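Farnesyl pyrophosphate synthase (PDB 3ZOU) catalyses the condensation of geranyl diphosphate with isopentenyl diphosphate to give farnesyl diphosphate, a chain-elongation step of isoprenoid biosynthesis. Local coordinates at residues V40-G43 against G44-R48; Q118-A121 against F122-A126; V137-E140 against M141-R144; D275-P278 against P279-P283. All coordinates share one frame; numbering follows the deposited sequence.

Contact 1: residues V40-G43 against G44-R48; sequences VMNG and GKRVR. With 6H6 (3-(2-oxo-1,3-benzoxazol-3(2H)-yl)propanoic acid), chain G.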
ATOM      1  N   VAL A  40      -8.585  -9.108  -9.973  1.00 12.38           N
ATOM      2  CA  VAL A  40      -7.911 -10.198  -9.262  1.00 12.08           C
ATOM      3  C   VAL A  40      -8.446 -11.580  -9.728  1.00 13.28           C
ATOM      4  O   VAL A  40      -7.686 -12.562  -9.873  1.00 13.62           O
ATOM      5  CB  VAL A  40      -8.133 -10.062  -7.745  1.00 13.07           C
ATOM      6  CG1 VAL A  40      -7.616 -11.274  -6.966  1.00 13.24           C
ATOM      7  CG2 VAL A  40      -7.493  -8.788  -7.252  1.00 12.07           C
ATOM      8  N   MET A  41      -9.743 -11.647  -9.985  1.00 13.81           N
ATOM      9  CA  MET A  41     -10.391 -12.970 -10.244  1.00 15.97           C
ATOM     10  C   MET A  41     -10.417 -13.149 -11.744  1.00 18.00           C
ATOM     11  O   MET A  41     -11.471 -13.162 -12.372  1.00 21.31           O
ATOM     12  CB  MET A  41     -11.782 -12.995  -9.649  1.00 14.88           C
ATOM     13  CG  MET A  41     -11.835 -12.751  -8.143  1.00 16.53           C
ATOM     14  SD  MET A  41     -10.685 -13.743  -7.155  1.00 18.03           S
ATOM     15  CE  MET A  41     -11.468 -15.346  -7.423  1.00 19.05           C
ATOM     16  N   ASN A  42      -9.254 -13.314 -12.341  1.00 16.83           N
ATOM     17  CA  ASN A  42      -9.095 -13.373 -13.789  1.00 18.95           C
ATOM     18  C   ASN A  42      -8.486 -14.654 -14.272  1.00 19.56           C
ATOM     19  O   ASN A  42      -7.942 -14.698 -15.389  1.00 20.95           O
ATOM     20  CB  ASN A  42      -8.252 -12.224 -14.243  1.00 20.82           C
ATOM     21  CG  ASN A  42      -6.949 -12.167 -13.525  1.00 21.98           C
ATOM     22  OD1 ASN A  42      -6.437 -13.185 -12.972  1.00 21.22           O
ATOM     23  ND2 ASN A  42      -6.362 -10.994 -13.532  1.00 26.29           N
ATOM     24  N   GLY A  43      -8.612 -15.697 -13.467  1.00 19.59           N
ATOM     25  CA  GLY A  43      -8.101 -17.019 -13.845  1.00 21.70           C
ATOM     26  C   GLY A  43      -6.597 -17.164 -13.810  1.00 21.31           C
ATOM     27  O   GLY A  43      -6.039 -18.105 -14.391  1.00 20.35           O
ATOM     28  N   GLY A  44      -5.935 -16.222 -13.167  1.00 18.51           N
ATOM     29  CA  GLY A  44      -4.511 -16.318 -12.923  1.00 19.05           C
ATOM     30  C   GLY A  44      -4.075 -17.606 -12.311  1.00 16.27           C
ATOM     31  O   GLY A  44      -4.809 -18.243 -11.557  1.00 17.03           O
ATOM     32  N   LYS A  45      -2.813 -17.929 -12.566  1.00 16.79           N
ATOM     33  CA  LYS A  45      -2.250 -19.197 -12.130  1.00 17.33           C
ATOM     34  C   LYS A  45      -1.782 -19.209 -10.672  1.00 14.81           C
ATOM     35  O   LYS A  45      -1.571 -20.279 -10.083  1.00 13.69           O
ATOM     36  CB  LYS A  45      -1.106 -19.620 -13.051  1.00 21.43           C
ATOM     37  CG  LYS A  45      -1.676 -20.013 -14.430  1.00 25.68           C
ATOM     38  CD  LYS A  45      -2.476 -21.301 -14.275  1.00 32.63           C
ATOM     39  CE  LYS A  45      -3.872 -21.238 -14.843  1.00 38.30           C
ATOM     40  NZ  LYS A  45      -3.790 -21.490 -16.304  1.00 40.53           N
ATOM     41  N   ARG A  46      -1.708 -18.046 -10.053  1.00 12.19           N
ATOM     42  CA  ARG A  46      -1.463 -17.990  -8.624  1.00 11.70           C
ATOM     43  C   ARG A  46      -0.110 -18.601  -8.187  1.00 10.87           C
ATOM     44  O   ARG A  46       0.011 -19.256  -7.182  1.00 11.40           O
ATOM     45  CB  ARG A  46      -2.612 -18.593  -7.767  1.00 11.77           C
ATOM     46  CG  ARG A  46      -4.006 -18.103  -8.093  1.00 12.12           C
ATOM     47  CD  ARG A  46      -4.104 -16.568  -8.146  1.00 13.86           C
ATOM     48  NE  ARG A  46      -5.512 -16.343  -8.209  1.00 15.17           N
ATOM     49  CZ  ARG A  46      -6.074 -15.240  -8.721  1.00 16.59           C
ATOM     50  NH1 ARG A  46      -5.348 -14.233  -9.193  1.00 17.09           N
ATOM     51  NH2 ARG A  46      -7.387 -15.172  -8.798  1.00 16.93           N
ATOM     52  N   VAL A  47       0.922 -18.373  -8.999  1.00 11.90           N
ATOM     53  CA  VAL A  47       2.263 -18.813  -8.666  1.00 12.29           C
ATOM     54  C   VAL A  47       2.766 -18.288  -7.317  1.00 10.83           C
ATOM     55  O   VAL A  47       3.434 -18.976  -6.549  1.00 10.08           O
ATOM     56  CB  VAL A  47       3.264 -18.420  -9.751  1.00 15.47           C
ATOM     57  CG1 VAL A  47       4.680 -18.828  -9.357  1.00 19.46           C
ATOM     58  CG2 VAL A  47       2.857 -19.001 -11.078  1.00 17.01           C
ATOM     59  N   ARG A  48       2.485 -17.017  -6.992  1.00  9.95           N
ATOM     60  CA  ARG A  48       2.939 -16.461  -5.758  1.00  9.33           C
ATOM     61  C   ARG A  48       2.242 -17.013  -4.516  1.00  9.28           C
ATOM     62  O   ARG A  48       2.946 -17.469  -3.599  1.00  9.82           O
ATOM     63  CB  ARG A  48       2.879 -14.921  -5.878  1.00  9.27           C
ATOM     64  CG  ARG A  48       3.934 -14.376  -6.843  1.00 10.08           C
ATOM     65  CD  ARG A  48       3.591 -12.989  -7.319  1.00 10.29           C
ATOM     66  NE  ARG A  48       4.509 -12.608  -8.405  1.00 11.15           N
ATOM     67  CZ  ARG A  48       4.358 -13.021  -9.651  1.00 11.00           C
ATOM     68  NH1 ARG A  48       3.330 -13.798 -10.021  1.00 11.62           N
ATOM     69  NH2 ARG A  48       5.235 -12.686 -10.564  1.00 11.80           N
TER
HETATM   70  O   6H6 G1299      -1.885 -25.118 -17.359  0.90 46.37           O
HETATM   71  N1  6H6 G1299       1.161 -25.395 -14.525  0.90 27.88           N
HETATM   72  O1  6H6 G1299       1.315 -27.686 -14.408  0.90 30.44           O
HETATM   73  C2  6H6 G1299       1.560 -26.539 -13.980  0.90 28.46           C
HETATM   74  O2  6H6 G1299       2.277 -26.264 -12.862  0.90 24.29           O
HETATM   75  C3  6H6 G1299       2.343 -24.927 -12.748  0.90 21.50           C
HETATM   76  C4  6H6 G1299       2.974 -24.157 -11.792  0.90 20.43           C
HETATM   77  C5  6H6 G1299       2.844 -22.779 -11.931  0.90 19.37           C
HETATM   78  C6  6H6 G1299       2.121 -22.229 -12.986  0.90 19.71           C
HETATM   79  C7  6H6 G1299       1.479 -22.989 -13.939  0.90 22.05           C
HETATM   80  C8  6H6 G1299       1.615 -24.364 -13.810  0.90 23.68           C
HETATM   81  C9  6H6 G1299       0.316 -25.294 -15.707  0.90 33.21           C
HETATM   82  C10 6H6 G1299      -1.110 -25.505 -15.149  0.90 36.01           C
HETATM   83  C11 6H6 G1299      -2.201 -25.131 -16.151  0.90 44.71           C
HETATM   84  OXT 6H6 G1299      -3.343 -24.913 -15.681  0.90 50.91           O
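With CG beside its own backbone N (chi1 -50°) and a second bend at chi2, the R46 side chain turns back to V40, six residues earlier. Its guanidinium meets the V40 carbonyl end-on: NH2 lies 2.8 Å from V40 O and NH1 lies 3.0 Å from the same V40 O. The oxygen sits almost exactly in the guanidinium plane, but the two donors reach it differently, NH1 within the carbonyl plane and NH2 from above it. M41 crosses the arginine at about a right angle, its SD 4.0 Å from R46 NH2. An Asx turn shapes the loop in between. N42 CG stands between its backbone N and carbonyl carbon (chi1 54°), which folds OD1 forward to accept from G44 N at 3.1 Å, while G43 passes the bend with positive phi.

The sequence G43-G44-K45 matches the GGK motif of the isoprenyl diphosphate synthases, here leading into helix 47-58, with R46 at its N-cap position. K45 and V47 face the bound benzoxazolone acid: K45 NZ lies 3.5 Å from carboxylate oxygen OXT of the ligand, and V47 CG2 packs 3.8 Å from ring carbon C6.

R46 NE also makes a salt bridge to D15, and NH1 one to E74. The positive charge of this buried side chain is probably balanced by the two carboxylates, and the three partners together would hold the guanidinium against rotation, so that the loop carrying K45 to the ligand is tied to helices 3-19 and 67-85.

Contact 2: residues Q118-A121 against F122-A126; sequences QALA and FEVLA
Q118 and F122 lie side by side on helix 107-126, one turn apart in the mainly helical isoprenyl diphosphate synthase fold. Set with CG opposite its backbone N (chi1 180°) and extended beyond, Q118 runs along the phenyl ring, its OE1 meeting the ring edge in plane, 3.6 Å from F122 CE2. The amide and ring planes are inclined by 33°, and F122 CD2 comes within 3.2 Å of the backbone Q118 O. On another flank L120 CD1 packs 4.2 Å from V124 CG2, and the same L120 methyl lies 3.9 Å from E123 OE1.

Helical hydrogen bonds set this spacing: E123 N donates to A119 O and V124 N to L120 O, both at 2.9 Å, while the bond from L125 N to A121 O is weak, at 3.4 Å.

Farther out, A121 and L125 rest on helix 67-85, F122 and L125 on L142 of helix 135-149, and L120 and V124 on L21. Another side faces the dimer interface, where the F122 ring stacks on F122 of the second subunit. The amide of Q118 is fixed from across that interface, its NE2 donating to the backbone O of D115 of the second subunit.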
ATOM      1  N   GLN A 118      -3.650  -2.637  -3.080  1.00  7.77           N
ATOM      2  CA  GLN A 118      -2.407  -2.555  -2.319  1.00  8.06           C
ATOM      3  C   GLN A 118      -2.672  -2.413  -0.828  1.00  7.52           C
ATOM      4  O   GLN A 118      -2.095  -3.081   0.005  1.00  7.68           O
ATOM      5  CB  GLN A 118      -1.455  -1.476  -2.846  1.00  8.09           C
ATOM      6  CG  GLN A 118      -0.205  -1.464  -1.987  1.00  9.14           C
ATOM      7  CD  GLN A 118       1.015  -0.695  -2.501  1.00 10.71           C
ATOM      8  OE1 GLN A 118       2.113  -1.007  -2.062  1.00 13.93           O
ATOM      9  NE2 GLN A 118       0.829   0.349  -3.234  1.00 10.64           N
ATOM     10  N   ALA A 119      -3.558  -1.465  -0.472  1.00  7.38           N
ATOM     11  CA  ALA A 119      -3.926  -1.316   0.969  1.00  7.60           C
ATOM     12  C   ALA A 119      -4.486  -2.614   1.547  1.00  7.83           C
ATOM     13  O   ALA A 119      -4.109  -2.958   2.654  1.00  8.67           O
ATOM     14  CB  ALA A 119      -4.912  -0.182   1.170  1.00  8.36           C
ATOM     15  N   LEU A 120      -5.292  -3.270   0.735  1.00  8.10           N
ATOM     16  CA  LEU A 120      -5.895  -4.514   1.238  1.00  8.63           C
ATOM     17  C   LEU A 120      -4.855  -5.546   1.561  1.00  9.16           C
ATOM     18  O   LEU A 120      -5.037  -6.353   2.474  1.00  9.71           O
ATOM     19  CB  LEU A 120      -6.893  -5.011   0.260  1.00  8.19           C
ATOM     20  CG  LEU A 120      -7.703  -6.261   0.578  1.00  9.03           C
ATOM     21  CD1 LEU A 120      -8.487  -6.005   1.833  1.00  9.92           C
ATOM     22  CD2 LEU A 120      -8.638  -6.530  -0.590  1.00 10.12           C
ATOM     23  N   ALA A 121      -3.820  -5.647   0.741  1.00  9.07           N
ATOM     24  CA  ALA A 121      -2.757  -6.631   0.963  1.00  8.83           C
ATOM     25  C   ALA A 121      -2.233  -6.468   2.394  1.00  9.45           C
ATOM     26  O   ALA A 121      -1.951  -7.439   3.116  1.00 10.08           O
ATOM     27  CB  ALA A 121      -1.666  -6.517  -0.057  1.00  8.53           C
ATOM     28  N   PHE A 122      -1.956  -5.228   2.779  1.00  8.63           N
ATOM     29  CA  PHE A 122      -1.376  -4.890   4.091  1.00  9.22           C
ATOM     30  C   PHE A 122      -2.413  -5.075   5.205  1.00  9.91           C
ATOM     31  O   PHE A 122      -2.101  -5.628   6.254  1.00  9.80           O
ATOM     32  CB  PHE A 122      -0.736  -3.473   4.066  1.00  9.61           C
ATOM     33  CG  PHE A 122       0.449  -3.418   3.146  1.00 11.66           C
ATOM     34  CD1 PHE A 122       1.600  -4.121   3.459  1.00 15.38           C
ATOM     35  CD2 PHE A 122       0.427  -2.723   1.981  1.00 13.67           C
ATOM     36  CE1 PHE A 122       2.721  -4.030   2.620  1.00 16.40           C
ATOM     37  CE2 PHE A 122       1.539  -2.639   1.146  1.00 14.06           C
ATOM     38  CZ  PHE A 122       2.654  -3.348   1.447  1.00 16.25           C
ATOM     39  N   GLU A 123      -3.685  -4.762   4.911  1.00 10.01           N
ATOM     40  CA  GLU A 123      -4.741  -5.048   5.859  1.00 10.23           C
ATOM     41  C   GLU A 123      -4.817  -6.525   6.190  1.00 10.15           C
ATOM     42  O   GLU A 123      -4.961  -6.872   7.355  1.00 12.31           O
ATOM     43  CB  GLU A 123      -6.107  -4.580   5.273  1.00 11.88           C
ATOM     44  CG  GLU A 123      -7.247  -4.771   6.278  1.00 12.95           C
ATOM     45  CD  GLU A 123      -8.566  -4.314   5.722  1.00 17.07           C
ATOM     46  OE1 GLU A 123      -8.670  -3.521   4.780  1.00 14.46           O
ATOM     47  OE2 GLU A 123      -9.574  -4.858   6.231  1.00 23.70           O
ATOM     48  N   VAL A 124      -4.766  -7.378   5.180  1.00 10.99           N
ATOM     49  CA  VAL A 124      -4.895  -8.822   5.365  1.00 11.86           C
ATOM     50  C   VAL A 124      -3.788  -9.356   6.268  1.00 12.81           C
ATOM     51  O   VAL A 124      -4.015 -10.223   7.120  1.00 14.22           O
ATOM     52  CB  VAL A 124      -4.937  -9.501   4.008  1.00 13.48           C
ATOM     53  CG1 VAL A 124      -4.598 -10.961   4.042  1.00 17.01           C
ATOM     54  CG2 VAL A 124      -6.307  -9.284   3.414  1.00 13.30           C
ATOM     55  N   LEU A 125      -2.566  -8.875   6.116  1.00 10.54           N
ATOM     56  CA  LEU A 125      -1.460  -9.357   6.953  1.00 10.32           C
ATOM     57  C   LEU A 125      -1.519  -8.845   8.348  1.00 11.80           C
ATOM     58  O   LEU A 125      -0.978  -9.479   9.257  1.00 13.72           O
ATOM     59  CB  LEU A 125      -0.084  -9.005   6.334  1.00 11.37           C
ATOM     60  CG  LEU A 125       0.253  -9.672   5.057  1.00 11.38           C
ATOM     61  CD1 LEU A 125       1.643  -9.199   4.589  1.00 12.78           C
ATOM     62  CD2 LEU A 125       0.263 -11.182   5.263  1.00 11.94           C
ATOM     63  N   ALA A 126      -1.986  -7.595   8.526  1.00 11.86           N
ATOM     64  CA  ALA A 126      -2.054  -7.016   9.873  1.00 13.12           C
ATOM     65  C   ALA A 126      -3.217  -7.496  10.692  1.00 12.95           C
ATOM     66  O   ALA A 126      -3.266  -7.210  11.874  1.00 16.84           O
ATOM     67  CB  ALA A 126      -2.183  -5.527   9.747  1.00 13.04           C
TER

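Contact 3: residues V137-E140 against M141-R144; sequences VCLE and MLTR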
ATOM      1  N   VAL A 137       5.795 -12.182  14.230  1.00 13.79           N
ATOM      2  CA  VAL A 137       5.780 -12.808  12.909  1.00 13.18           C
ATOM      3  C   VAL A 137       4.903 -12.004  11.940  1.00 13.66           C
ATOM      4  O   VAL A 137       5.332 -11.745  10.808  1.00 12.54           O
ATOM      5  CB  VAL A 137       5.385 -14.295  12.927  1.00 15.28           C
ATOM      6  CG1 VAL A 137       5.257 -14.839  11.535  1.00 16.19           C
ATOM      7  CG2 VAL A 137       6.405 -15.081  13.735  1.00 15.91           C
ATOM      8  N   CYS A 138       3.717 -11.598  12.375  1.00 12.73           N
ATOM      9  CA  CYS A 138       2.881 -10.749  11.493  1.00 12.58           C
ATOM     10  C   CYS A 138       3.666  -9.490  11.102  1.00 11.86           C
ATOM     11  O   CYS A 138       3.640  -9.098   9.937  1.00 11.35           O
ATOM     12  CB  CYS A 138       1.616 -10.337  12.188  1.00 12.69           C
ATOM     13  SG  CYS A 138       0.518 -11.691  12.705  1.00 14.42           S
ATOM     14  N   LEU A 139       4.369  -8.907  12.034  1.00 12.03           N
ATOM     15  CA  LEU A 139       5.070  -7.639  11.747  1.00 11.79           C
ATOM     16  C   LEU A 139       6.218  -7.870  10.746  1.00 13.03           C
ATOM     17  O   LEU A 139       6.470  -7.061   9.847  1.00 13.42           O
ATOM     18  CB  LEU A 139       5.552  -6.987  13.015  1.00 12.88           C
ATOM     19  CG  LEU A 139       4.467  -6.327  13.820  1.00 13.22           C
ATOM     20  CD1 LEU A 139       4.954  -5.948  15.212  1.00 14.17           C
ATOM     21  CD2 LEU A 139       3.993  -5.047  13.151  1.00 13.10           C
ATOM     22  N   GLU A 140       6.909  -8.997  10.905  1.00 13.27           N
ATOM     23  CA  GLU A 140       7.980  -9.362   9.977  1.00 14.19           C
ATOM     24  C   GLU A 140       7.438  -9.607   8.566  1.00 11.46           C
ATOM     25  O   GLU A 140       8.049  -9.177   7.563  1.00 11.93           O
ATOM     26  CB  GLU A 140       8.812 -10.572  10.522  1.00 15.22           C
ATOM     27  CG  GLU A 140       9.954 -10.915   9.621  1.00 19.26           C
ATOM     28  CD  GLU A 140      11.074  -9.886   9.524  1.00 22.77           C
ATOM     29  OE1 GLU A 140      11.137  -8.852  10.279  1.00 29.57           O
ATOM     30  OE2 GLU A 140      11.956 -10.052   8.634  1.00 27.61           O
ATOM     31  N   MET A 141       6.298 -10.244   8.483  1.00 10.16           N
ATOM     32  CA  MET A 141       5.617 -10.489   7.173  1.00  9.80           C
ATOM     33  C   MET A 141       5.316  -9.143   6.507  1.00  8.95           C
ATOM     34  O   MET A 141       5.512  -8.963   5.321  1.00  8.96           O
ATOM     35  CB  MET A 141       4.320 -11.325   7.362  1.00 10.68           C
ATOM     36  CG  MET A 141       4.630 -12.743   7.806  1.00 11.12           C
ATOM     37  SD  MET A 141       3.147 -13.638   8.253  1.00 13.98           S
ATOM     38  CE  MET A 141       2.636 -14.151   6.666  1.00 14.30           C
ATOM     39  N   LEU A 142       4.782  -8.239   7.291  1.00  9.39           N
ATOM     40  CA  LEU A 142       4.412  -6.886   6.777  1.00 10.18           C
ATOM     41  C   LEU A 142       5.616  -6.088   6.355  1.00 10.97           C
ATOM     42  O   LEU A 142       5.595  -5.502   5.294  1.00 11.45           O
ATOM     43  CB  LEU A 142       3.703  -6.126   7.861  1.00 10.94           C
ATOM     44  CG  LEU A 142       2.306  -6.537   8.038  1.00 12.46           C
ATOM     45  CD1 LEU A 142       1.795  -6.420   9.483  1.00 13.69           C
ATOM     46  CD2 LEU A 142       1.426  -5.690   7.133  1.00 12.17           C
ATOM     47  N   THR A 143       6.670  -6.101   7.185  1.00 10.41           N
ATOM     48  CA  THR A 143       7.928  -5.473   6.830  1.00 10.30           C
ATOM     49  C   THR A 143       8.427  -5.996   5.525  1.00 10.64           C
ATOM     50  O   THR A 143       8.831  -5.264   4.586  1.00 10.63           O
ATOM     51  CB  THR A 143       8.975  -5.747   7.924  1.00 11.73           C
ATOM     52  OG1 THR A 143       8.645  -4.954   9.036  1.00 13.70           O
ATOM     53  CG2 THR A 143      10.377  -5.378   7.470  1.00 13.66           C
ATOM     54  N   ARG A 144       8.469  -7.311   5.402  1.00 10.26           N
ATOM     55  CA  ARG A 144       9.072  -7.885   4.198  1.00 12.88           C
ATOM     56  C   ARG A 144       8.238  -7.589   2.983  1.00 12.08           C
ATOM     57  O   ARG A 144       8.753  -7.272   1.907  1.00 10.69           O
ATOM     58  CB  ARG A 144       9.251  -9.387   4.389  1.00 16.74           C
ATOM     59  CG  ARG A 144      10.348  -9.695   5.416  1.00 24.18           C
ATOM     60  CD  ARG A 144      11.697  -9.595   4.728  1.00 33.46           C
ATOM     61  NE  ARG A 144      12.841  -9.700   5.590  1.00 43.15           N
ATOM     62  CZ  ARG A 144      14.053 -10.020   5.134  1.00 44.16           C
ATOM     63  NH1 ARG A 144      14.238 -10.318   3.830  1.00 42.10           N
ATOM     64  NH2 ARG A 144      15.062 -10.090   5.985  1.00 47.83           N
TER
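Four successive backbone bonds of alpha-helical i to i+4 type join V137-E140 to M141-R144, T143 N to L139 O being the shortest at 2.8 Å. The segment lies on helix 135-149, one of the long helices of the prenyl synthase bundle, and its side chains divide between the chain's own helices, the partner subunit and a more open, charged flank.

Toward helix 171-196, V137 CG1 packs obliquely 4.1 Å from M141 SD. M141 keeps CG beside its backbone N, which lays that methylene 3.2 Å from V137 O before the chain bends at chi3. L195 of helix 171-196 covers this pair. L142 lies over the preceding turn, with CD1 3.3 Å from C138 O, and also packs on A126 of helix 107-126. C138, L139, L142 and T143 all pack on the second subunit, C138 and L142 meeting L139 of that subunit.

On the partly exposed flank E140 and R144 run alongside each other, pointing the same way, with carboxylate and guanidinium planes 59° apart. A bend at chi2 (67°) curls the E140 carboxylate over toward R144, while the arginine places CG 3.2 Å from E140 O. One nitrogen makes the salt bridge: R144 NE donates to E140 OE2 at 3.2 Å, meeting that oxygen on its anti side and 31° out of the carboxylate plane.

Contact 4: residues D275-P278 against P279-P283; sequences DGFP and PSADP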
ATOM      1  N   ASP A 275      18.750 -28.626  -0.658  1.00 21.50           N
ATOM      2  CA  ASP A 275      19.445 -29.834  -0.171  1.00 28.49           C
ATOM      3  C   ASP A 275      19.303 -29.910   1.326  1.00 26.52           C
ATOM      4  O   ASP A 275      19.452 -28.910   2.069  1.00 31.45           O
ATOM      5  CB  ASP A 275      20.911 -29.866  -0.600  1.00 33.13           C
ATOM      6  CG  ASP A 275      21.067 -30.259  -2.041  1.00 37.84           C
ATOM      7  OD1 ASP A 275      20.152 -30.941  -2.590  1.00 46.67           O
ATOM      8  OD2 ASP A 275      22.131 -29.912  -2.613  1.00 47.58           O
ATOM      9  N   GLY A 276      18.937 -31.074   1.809  1.00 30.89           N
ATOM     10  CA  GLY A 276      18.731 -31.185   3.250  1.00 32.27           C
ATOM     11  C   GLY A 276      17.340 -30.846   3.724  1.00 30.58           C
ATOM     12  O   GLY A 276      16.956 -31.221   4.837  1.00 31.77           O
ATOM     13  N   PHE A 277      16.530 -30.174   2.903  1.00 21.24           N
ATOM     14  CA  PHE A 277      15.150 -30.056   3.273  1.00 21.31           C
ATOM     15  C   PHE A 277      14.483 -31.421   3.120  1.00 19.51           C
ATOM     16  O   PHE A 277      14.835 -32.203   2.236  1.00 20.14           O
ATOM     17  CB  PHE A 277      14.392 -29.043   2.400  1.00 20.05           C
ATOM     18  CG  PHE A 277      14.641 -27.609   2.765  1.00 19.28           C
ATOM     19  CD1 PHE A 277      15.885 -27.034   2.603  1.00 19.23           C
ATOM     20  CD2 PHE A 277      13.617 -26.837   3.237  1.00 19.67           C
ATOM     21  CE1 PHE A 277      16.118 -25.695   2.906  1.00 20.22           C
ATOM     22  CE2 PHE A 277      13.846 -25.484   3.547  1.00 19.75           C
ATOM     23  CZ  PHE A 277      15.078 -24.929   3.377  1.00 18.20           C
ATOM     24  N   PRO A 278      13.443 -31.647   3.908  1.00 23.04           N
ATOM     25  CA  PRO A 278      12.744 -32.911   3.835  1.00 25.16           C
ATOM     26  C   PRO A 278      11.877 -33.072   2.607  1.00 25.00           C
ATOM     27  O   PRO A 278      11.786 -32.169   1.739  1.00 20.58           O
ATOM     28  CB  PRO A 278      11.857 -32.887   5.079  1.00 26.65           C
ATOM     29  CG  PRO A 278      11.578 -31.450   5.331  1.00 27.43           C
ATOM     30  CD  PRO A 278      12.844 -30.749   4.930  1.00 27.12           C
ATOM     31  N   PRO A 279      11.179 -34.227   2.509  1.00 21.90           N
ATOM     32  CA  PRO A 279      10.297 -34.430   1.387  1.00 20.20           C
ATOM     33  C   PRO A 279       9.160 -33.405   1.243  1.00 20.04           C
ATOM     34  O   PRO A 279       8.587 -33.270   0.142  1.00 21.21           O
ATOM     35  CB  PRO A 279       9.723 -35.842   1.662  1.00 24.00           C
ATOM     36  CG  PRO A 279      10.899 -36.520   2.238  1.00 23.59           C
ATOM     37  CD  PRO A 279      11.385 -35.512   3.261  1.00 24.46           C
ATOM     38  N   SER A 280       8.762 -32.749   2.332  1.00 19.49           N
ATOM     39  CA  SER A 280       7.660 -31.797   2.246  1.00 20.55           C
ATOM     40  C   SER A 280       8.082 -30.569   1.360  1.00 17.19           C
ATOM     41  O   SER A 280       7.205 -29.767   0.988  1.00 18.50           O
ATOM     42  CB  SER A 280       7.212 -31.297   3.630  1.00 20.74           C
ATOM     43  OG  SER A 280       8.286 -30.695   4.275  1.00 20.85           O
ATOM     44  N   ALA A 281       9.368 -30.465   1.080  1.00 17.72           N
ATOM     45  CA  ALA A 281       9.862 -29.400   0.123  1.00 15.00           C
ATOM     46  C   ALA A 281       9.715 -29.840  -1.362  1.00 15.97           C
ATOM     47  O   ALA A 281      10.125 -29.115  -2.289  1.00 13.97           O
ATOM     48  CB  ALA A 281      11.289 -29.011   0.406  1.00 14.32           C
ATOM     49  N   ASP A 282       9.210 -31.055  -1.621  1.00 15.66           N
ATOM     50  CA  ASP A 282       9.123 -31.507  -2.979  1.00 17.26           C
ATOM     51  C   ASP A 282       8.330 -30.583  -3.900  1.00 15.33           C
ATOM     52  O   ASP A 282       8.707 -30.434  -5.065  1.00 15.17           O
ATOM     53  CB  ASP A 282       8.595 -32.957  -3.048  1.00 18.51           C
ATOM     54  CG  ASP A 282       9.676 -33.971  -2.757  1.00 23.06           C
ATOM     55  OD1 ASP A 282      10.877 -33.651  -2.679  1.00 23.06           O
ATOM     56  OD2 ASP A 282       9.273 -35.158  -2.614  1.00 23.84           O
ATOM     57  N   PRO A 283       7.236 -29.963  -3.442  1.00 13.93           N
ATOM     58  CA  PRO A 283       6.510 -29.074  -4.347  1.00 12.80           C
ATOM     59  C   PRO A 283       7.419 -27.964  -4.897  1.00 11.62           C
ATOM     60  O   PRO A 283       7.312 -27.637  -6.064  1.00 11.92           O
ATOM     61  CB  PRO A 283       5.407 -28.544  -3.454  1.00 14.02           C
ATOM     62  CG  PRO A 283       5.053 -29.733  -2.619  1.00 14.32           C
ATOM     63  CD  PRO A 283       6.369 -30.306  -2.268  1.00 12.86           C
TER
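P278 and P279 adjoin at the entrance to the last helix, where the peptide bond between them forces P278 CB to within 3.2 Å of P279 CD, closer than usual van der Waals contact. The P278 ring also reaches S280, its CG 3.5 Å from S280 OG. That hydroxyl takes the position between backbone N and carbonyl carbon (chi1 59°) and is hydrogen-bonded to the backbone O of E57, which ties the turn to the end of helix 47-58.

A281 closes the turn. Its N donates to P278 O at 3.0 Å, from well above the carbonyl plane, 47° out of it, and P279 and S280 occupy the two central positions. This is a type I beta turn, the beginning of the 3-10 segment 279-281; the next bond, D282 N to P279 O at 2.9 Å, continues that winding into helix 282-293.

The A281 methyl points back toward the preceding loop and packs 3.7 Å from F277 CB, and it also touches A58. The F277 ring leads away to A207 and L208 of helix 202-227. R285, one turn into the helix, donates to the carbonyls of F277 and P278 and forms a salt bridge with D282 OD1.

Overall arrangement
All four contacts are local and follow one another along the chain, so none nests within or crosses another. Contact 1 closes the loop from helix 30-40 to helix 47-58 and joins it to helices 3-19 and 67-85 beside the fragment pocket. Contacts 2 and 3 lie within successive helices, 107-126 and 135-149; they close no loop but touch directly, L142 CD2 lying 3.7 Å from L125 CB, and together they face the second subunit. Contact 4 forms the turn from helix 256-273 into helix 282-293, on the periphery. Its centre is about 25 Å from that of contact 1, yet both meet helix 47-58, which contact 1 leads into and contact 4 touches near its end.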